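Local structure of hemagglutinin (Pseudomonas aeruginosa, 6D7Y) at residues D6-P11 against T16-A21; P63-N66 against I70-L73. The protein forms the toxic C-terminal tip of CdiA, a contact-dependent growth inhibition protein, and probably poisons neighbouring bacteria that lack the matching immunity protein. All blocks are in the same frame, centred on the assembly; numbering follows the deposited sequence.

Interaction 1: D6-P11 against T16-A21; sequences DTAQAP and TVIGHA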
loop_
_atom_site.group_PDB
_atom_site.type_symbol
_atom_site.label_atom_id
_atom_site.label_comp_id
_atom_site.label_asym_id
_atom_site.label_seq_id
_atom_site.Cartn_x
_atom_site.Cartn_y
_atom_site.Cartn_z
ATOM N N ASP A 6 11.891 -2.400 -4.595
ATOM C CA ASP A 6 12.045 -2.382 -6.064
ATOM C C ASP A 6 10.742 -2.660 -6.797
ATOM O O ASP A 6 10.514 -2.126 -7.875
ATOM C CB ASP A 6 13.112 -3.391 -6.508
ATOM C CG ASP A 6 14.486 -3.103 -5.910
ATOM O OD1 ASP A 6 14.704 -1.990 -5.376
ATOM O OD2 ASP A 6 15.354 -3.999 -5.980
ATOM N N THR A 7 9.894 -3.509 -6.222
ATOM C CA THR A 7 8.578 -3.791 -6.803
ATOM C C THR A 7 7.644 -2.601 -6.582
ATOM O O THR A 7 6.934 -2.157 -7.485
ATOM C CB THR A 7 7.948 -5.053 -6.184
ATOM O OG1 THR A 7 8.006 -4.984 -4.728
ATOM C CG2 THR A 7 8.691 -6.267 -6.686
ATOM N N ALA A 8 7.655 -2.094 -5.363
ATOM C CA ALA A 8 6.818 -0.965 -5.008
ATOM C C ALA A 8 7.182 0.308 -5.798
ATOM O O ALA A 8 6.306 0.971 -6.328
ATOM C CB ALA A 8 6.933 -0.696 -3.515
ATOM N N GLN A 9 8.479 0.603 -5.902
ATOM C CA GLN A 9 8.943 1.820 -6.560
ATOM C C GLN A 9 9.294 1.672 -8.043
ATOM O O GLN A 9 9.958 2.539 -8.611
ATOM C CB GLN A 9 10.101 2.419 -5.756
ATOM C CG GLN A 9 9.648 2.846 -4.375
ATOM C CD GLN A 9 10.741 3.468 -3.548
ATOM O OE1 GLN A 9 10.689 4.655 -3.258
ATOM N NE2 GLN A 9 11.751 2.685 -3.193
ATOM N N ALA A 10 8.829 0.588 -8.666
ATOM C CA ALA A 10 9.075 0.377 -10.075
ATOM C C ALA A 10 8.266 1.418 -10.843
ATOM O O ALA A 10 7.074 1.562 -10.568
ATOM C CB ALA A 10 8.643 -1.017 -10.491
ATOM N N PRO A 11 8.920 2.184 -11.744
ATOM C CA PRO A 11 8.244 3.180 -12.582
ATOM C C PRO A 11 7.111 2.536 -13.368
ATOM O O PRO A 11 7.311 1.510 -14.022
ATOM C CB PRO A 11 9.344 3.649 -13.531
ATOM C CG PRO A 11 10.597 3.473 -12.762
ATOM C CD PRO A 11 10.389 2.284 -11.871
ATOM N N THR A 16 4.539 5.185 -9.857
ATOM C CA THR A 16 5.078 3.883 -9.475
ATOM C C THR A 16 3.914 2.974 -9.086
ATOM O O THR A 16 2.794 3.443 -8.927
ATOM C CB THR A 16 6.033 3.989 -8.274
ATOM O OG1 THR A 16 5.349 4.572 -7.151
ATOM C CG2 THR A 16 7.242 4.850 -8.638
ATOM N N VAL A 17 4.175 1.675 -8.962
ATOM C CA VAL A 17 3.128 0.742 -8.526
ATOM C C VAL A 17 2.518 1.240 -7.205
ATOM O O VAL A 17 1.297 1.338 -7.078
ATOM C CB VAL A 17 3.666 -0.696 -8.364
ATOM C CG1 VAL A 17 2.622 -1.609 -7.747
ATOM C CG2 VAL A 17 4.150 -1.238 -9.702
ATOM N N ILE A 18 3.360 1.614 -6.249
ATOM C CA ILE A 18 2.841 2.063 -4.951
ATOM C C ILE A 18 2.180 3.442 -5.014
ATOM O O ILE A 18 1.217 3.695 -4.286
ATOM C CB ILE A 18 3.914 1.953 -3.841
ATOM C CG1 ILE A 18 3.242 1.937 -2.455
ATOM C CG2 ILE A 18 4.994 3.039 -4.009
ATOM C CD1 ILE A 18 4.173 1.556 -1.327
ATOM N N GLY A 19 2.662 4.321 -5.895
ATOM C CA GLY A 19 2.059 5.642 -6.056
ATOM C C GLY A 19 0.640 5.489 -6.596
ATOM O O GLY A 19 -0.297 6.116 -6.094
ATOM N N HIS A 20 0.470 4.644 -7.613
ATOM C CA HIS A 20 -0.874 4.393 -8.159
ATOM C C HIS A 20 -1.797 3.766 -7.085
ATOM O O HIS A 20 -3.004 4.067 -7.004
ATOM C CB HIS A 20 -0.818 3.496 -9.400
ATOM C CG HIS A 20 -0.325 4.188 -10.639
ATOM N ND1 HIS A 20 -1.099 5.085 -11.342
ATOM C CD2 HIS A 20 0.830 4.063 -11.336
ATOM C CE1 HIS A 20 -0.427 5.505 -12.399
ATOM N NE2 HIS A 20 0.747 4.900 -12.416
ATOM N N ALA A 21 -1.241 2.867 -6.295
ATOM C CA ALA A 21 -2.032 2.227 -5.239
ATOM C C ALA A 21 -2.552 3.267 -4.253
ATOM O O ALA A 21 -3.730 3.220 -3.858
ATOM C CB ALA A 21 -1.210 1.170 -4.528
#
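Ala8 O accepts a hydrogen bond from Ile18 N at 3.0 Å. The donor lies in the carbonyl plane, on a lone pair. Side-chain carbons pack round the same oxygen: Ile18 CG2 comes to 3.4 Å of Ala8 O, and Thr16 CB is also close. Ile18 CG2 sits between its own backbone N and carbonyl carbon, which brings this methyl over the Ala8 carbonyl group. Ala8 CB meets Ile18 CB at 4.0 Å. Phe91 of strand 91-95 touches both side chains from outside the two segments. Ala8 lies within a type I beta turn from Thr7 to Ala10, which brings both Ala8 O and Ala10 O to the start of the helix. Ala10 O takes a weak hydrogen bond from Val17 N at 3.3 Å, and Thr16 CA adds a CH...O contact to the same oxygen. Pro11, next in the chain, forms an antiparallel non-hydrogen-bonded pair with Thr16 in a short two-stranded ribbon that leads directly into helix 17-28. Thr16 is the N-cap of that helix. With chi1 at 58°, its OG1 turns back to accept from Gly19 N at 3.0 Å. The same hydroxyl is hydrogen-bonded to Asn44 OD1 of helix 40-56. Asn44 ND2 in turn bonds Gln9 OE1, so one amide ties both segments to that helix. Thr16 CG2, the methyl branch, lies 3.6 Å from Gln9 O.

Interaction 2: P63-N66 against I70-L73; sequences PTMN and ITFL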
loop_
_atom_site.group_PDB
_atom_site.type_symbol
_atom_site.label_atom_id
_atom_site.label_comp_id
_atom_site.label_asym_id
_atom_site.label_seq_id
_atom_site.Cartn_x
_atom_site.Cartn_y
_atom_site.Cartn_z
ATOM N N PRO A 63 -0.082 -14.272 7.297
ATOM C CA PRO A 63 -0.369 -14.944 6.017
ATOM C C PRO A 63 -1.890 -15.112 5.978
ATOM O O PRO A 63 -2.482 -15.582 6.976
ATOM C CB PRO A 63 0.351 -16.278 6.148
ATOM C CG PRO A 63 1.324 -16.098 7.238
ATOM C CD PRO A 63 0.697 -15.139 8.196
ATOM N N THR A 64 -2.515 -14.700 4.884
ATOM C CA THR A 64 -3.955 -14.692 4.744
ATOM C C THR A 64 -4.359 -15.189 3.364
ATOM O O THR A 64 -3.924 -14.611 2.357
ATOM C CB THR A 64 -4.477 -13.234 4.916
ATOM O OG1 THR A 64 -4.003 -12.679 6.160
ATOM C CG2 THR A 64 -5.993 -13.177 4.899
HETATM N N MSE A 65 -5.191 -16.234 3.313
HETATM C CA MSE A 65 -5.641 -16.807 2.038
HETATM C C MSE A 65 -7.034 -16.350 1.738
HETATM O O MSE A 65 -7.887 -16.294 2.621
HETATM C CB MSE A 65 -5.594 -18.358 2.044
HETATM C CG MSE A 65 -5.693 -18.958 0.633
HETATM SE SE MSE A 65 -5.810 -20.931 0.757
HETATM C CE MSE A 65 -4.038 -21.366 0.006
ATOM N N ASN A 66 -7.300 -16.035 0.474
ATOM C CA ASN A 66 -8.636 -15.598 0.085
ATOM C C ASN A 66 -9.443 -16.756 -0.506
ATOM O O ASN A 66 -8.960 -17.891 -0.577
ATOM C CB ASN A 66 -8.577 -14.390 -0.848
ATOM C CG ASN A 66 -7.948 -14.705 -2.186
ATOM O OD1 ASN A 66 -8.028 -15.832 -2.671
ATOM N ND2 ASN A 66 -7.355 -13.683 -2.812
ATOM N N ILE A 70 -5.469 -17.706 -3.196
ATOM C CA ILE A 70 -4.242 -16.928 -3.284
ATOM C C ILE A 70 -3.930 -16.424 -1.882
ATOM O O ILE A 70 -4.803 -15.864 -1.195
ATOM C CB ILE A 70 -4.344 -15.769 -4.277
ATOM C CG1 ILE A 70 -4.917 -16.291 -5.599
ATOM C CG2 ILE A 70 -2.971 -15.120 -4.505
ATOM C CD1 ILE A 70 -5.054 -15.248 -6.668
ATOM N N THR A 71 -2.676 -16.608 -1.482
ATOM C CA THR A 71 -2.200 -16.224 -0.132
ATOM C C THR A 71 -1.270 -15.024 -0.176
ATOM O O THR A 71 -0.410 -14.923 -1.041
ATOM C CB THR A 71 -1.476 -17.406 0.553
ATOM O OG1 THR A 71 -2.312 -18.556 0.508
ATOM C CG2 THR A 71 -1.153 -17.106 2.002
ATOM N N PHE A 72 -1.464 -14.107 0.765
ATOM C CA PHE A 72 -0.661 -12.911 0.861
ATOM C C PHE A 72 -0.239 -12.680 2.302
ATOM O O PHE A 72 -0.820 -13.268 3.218
ATOM C CB PHE A 72 -1.460 -11.671 0.447
ATOM C CG PHE A 72 -1.984 -11.677 -0.964
ATOM C CD1 PHE A 72 -1.149 -11.426 -2.020
ATOM C CD2 PHE A 72 -3.333 -11.859 -1.215
ATOM C CE1 PHE A 72 -1.632 -11.408 -3.307
ATOM C CE2 PHE A 72 -3.825 -11.833 -2.493
ATOM C CZ PHE A 72 -2.973 -11.615 -3.548
ATOM N N LEU A 73 0.744 -11.799 2.503
ATOM C CA LEU A 73 1.129 -11.380 3.858
ATOM C C LEU A 73 0.429 -10.044 4.040
ATOM O O LEU A 73 0.677 -9.109 3.278
ATOM C CB LEU A 73 2.635 -11.249 4.021
ATOM C CG LEU A 73 3.449 -12.480 3.656
ATOM C CD1 LEU A 73 4.929 -12.157 3.730
ATOM C CD2 LEU A 73 3.099 -13.680 4.528
#
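Asn66 and Ile70 close the end of a beta hairpin built from strands 62-65 and 71-76. The two short strand segments run antiparallel, with 151° between their directions. Asn66 N donates to Ile70 O at 3.0 Å. The Asn66 side chain runs alongside that of Ile70, pointing the same way. Its CB is 4.1 Å from Ile70 O. CG is nearer, at 3.5 Å from Ile70 O, because a chi1 of 66° turns it in between the backbone N and the carbonyl carbon. At the tip, OD1 accepts from Ile70 N at 3.2 Å. This N-H comes from above the amide plane, 49° out of it, and does not meet a lone pair head-on. Lys68 N also donates to OD1, which makes an Asx turn. Two backbone N-H groups thus grip one oxygen and hold the amide in place. ND2 lies at the edge of the Phe72 ring, near its plane, 4.0 Å from CE2.

Further along the ladder, Thr64 and Phe72 form a hydrogen-bonded pair. Thr64 N reaches Phe72 O at 2.8 Å, nearly in line with the carbonyl bond, and Phe72 N returns a bond to Thr64 O. Pro63, Met65, Thr71 and Leu73 share the other face. There Pro63 CG packs on Leu73 CD2 at 4.0 Å. CG of Met65, modelled as selenomethionine, lies against Thr71 OG1, and a bend at the last torsion brings CE to 3.3 Å from that oxygen.

Overall arrangement
Interactions 1 and 2 follow each other along the chain and do not touch. Their centres are 21 Å apart, and their nearest atoms about 12 Å. The four-stranded antiparallel sheet relates them. Interaction 2 joins strand 62-65, at one edge of the sheet, to strand 71-76, and Phe72 and Leu73 reach on to strand 82-86. Interaction 1 packs against strand 91-95 at the other edge of that sheet, through Phe91 and Phe94, and also against helix 40-56. Interaction 1 is partly buried, with its centre 9 Å from the chain centre. Interaction 2 is a surface hairpin, with its centre 15 Å out.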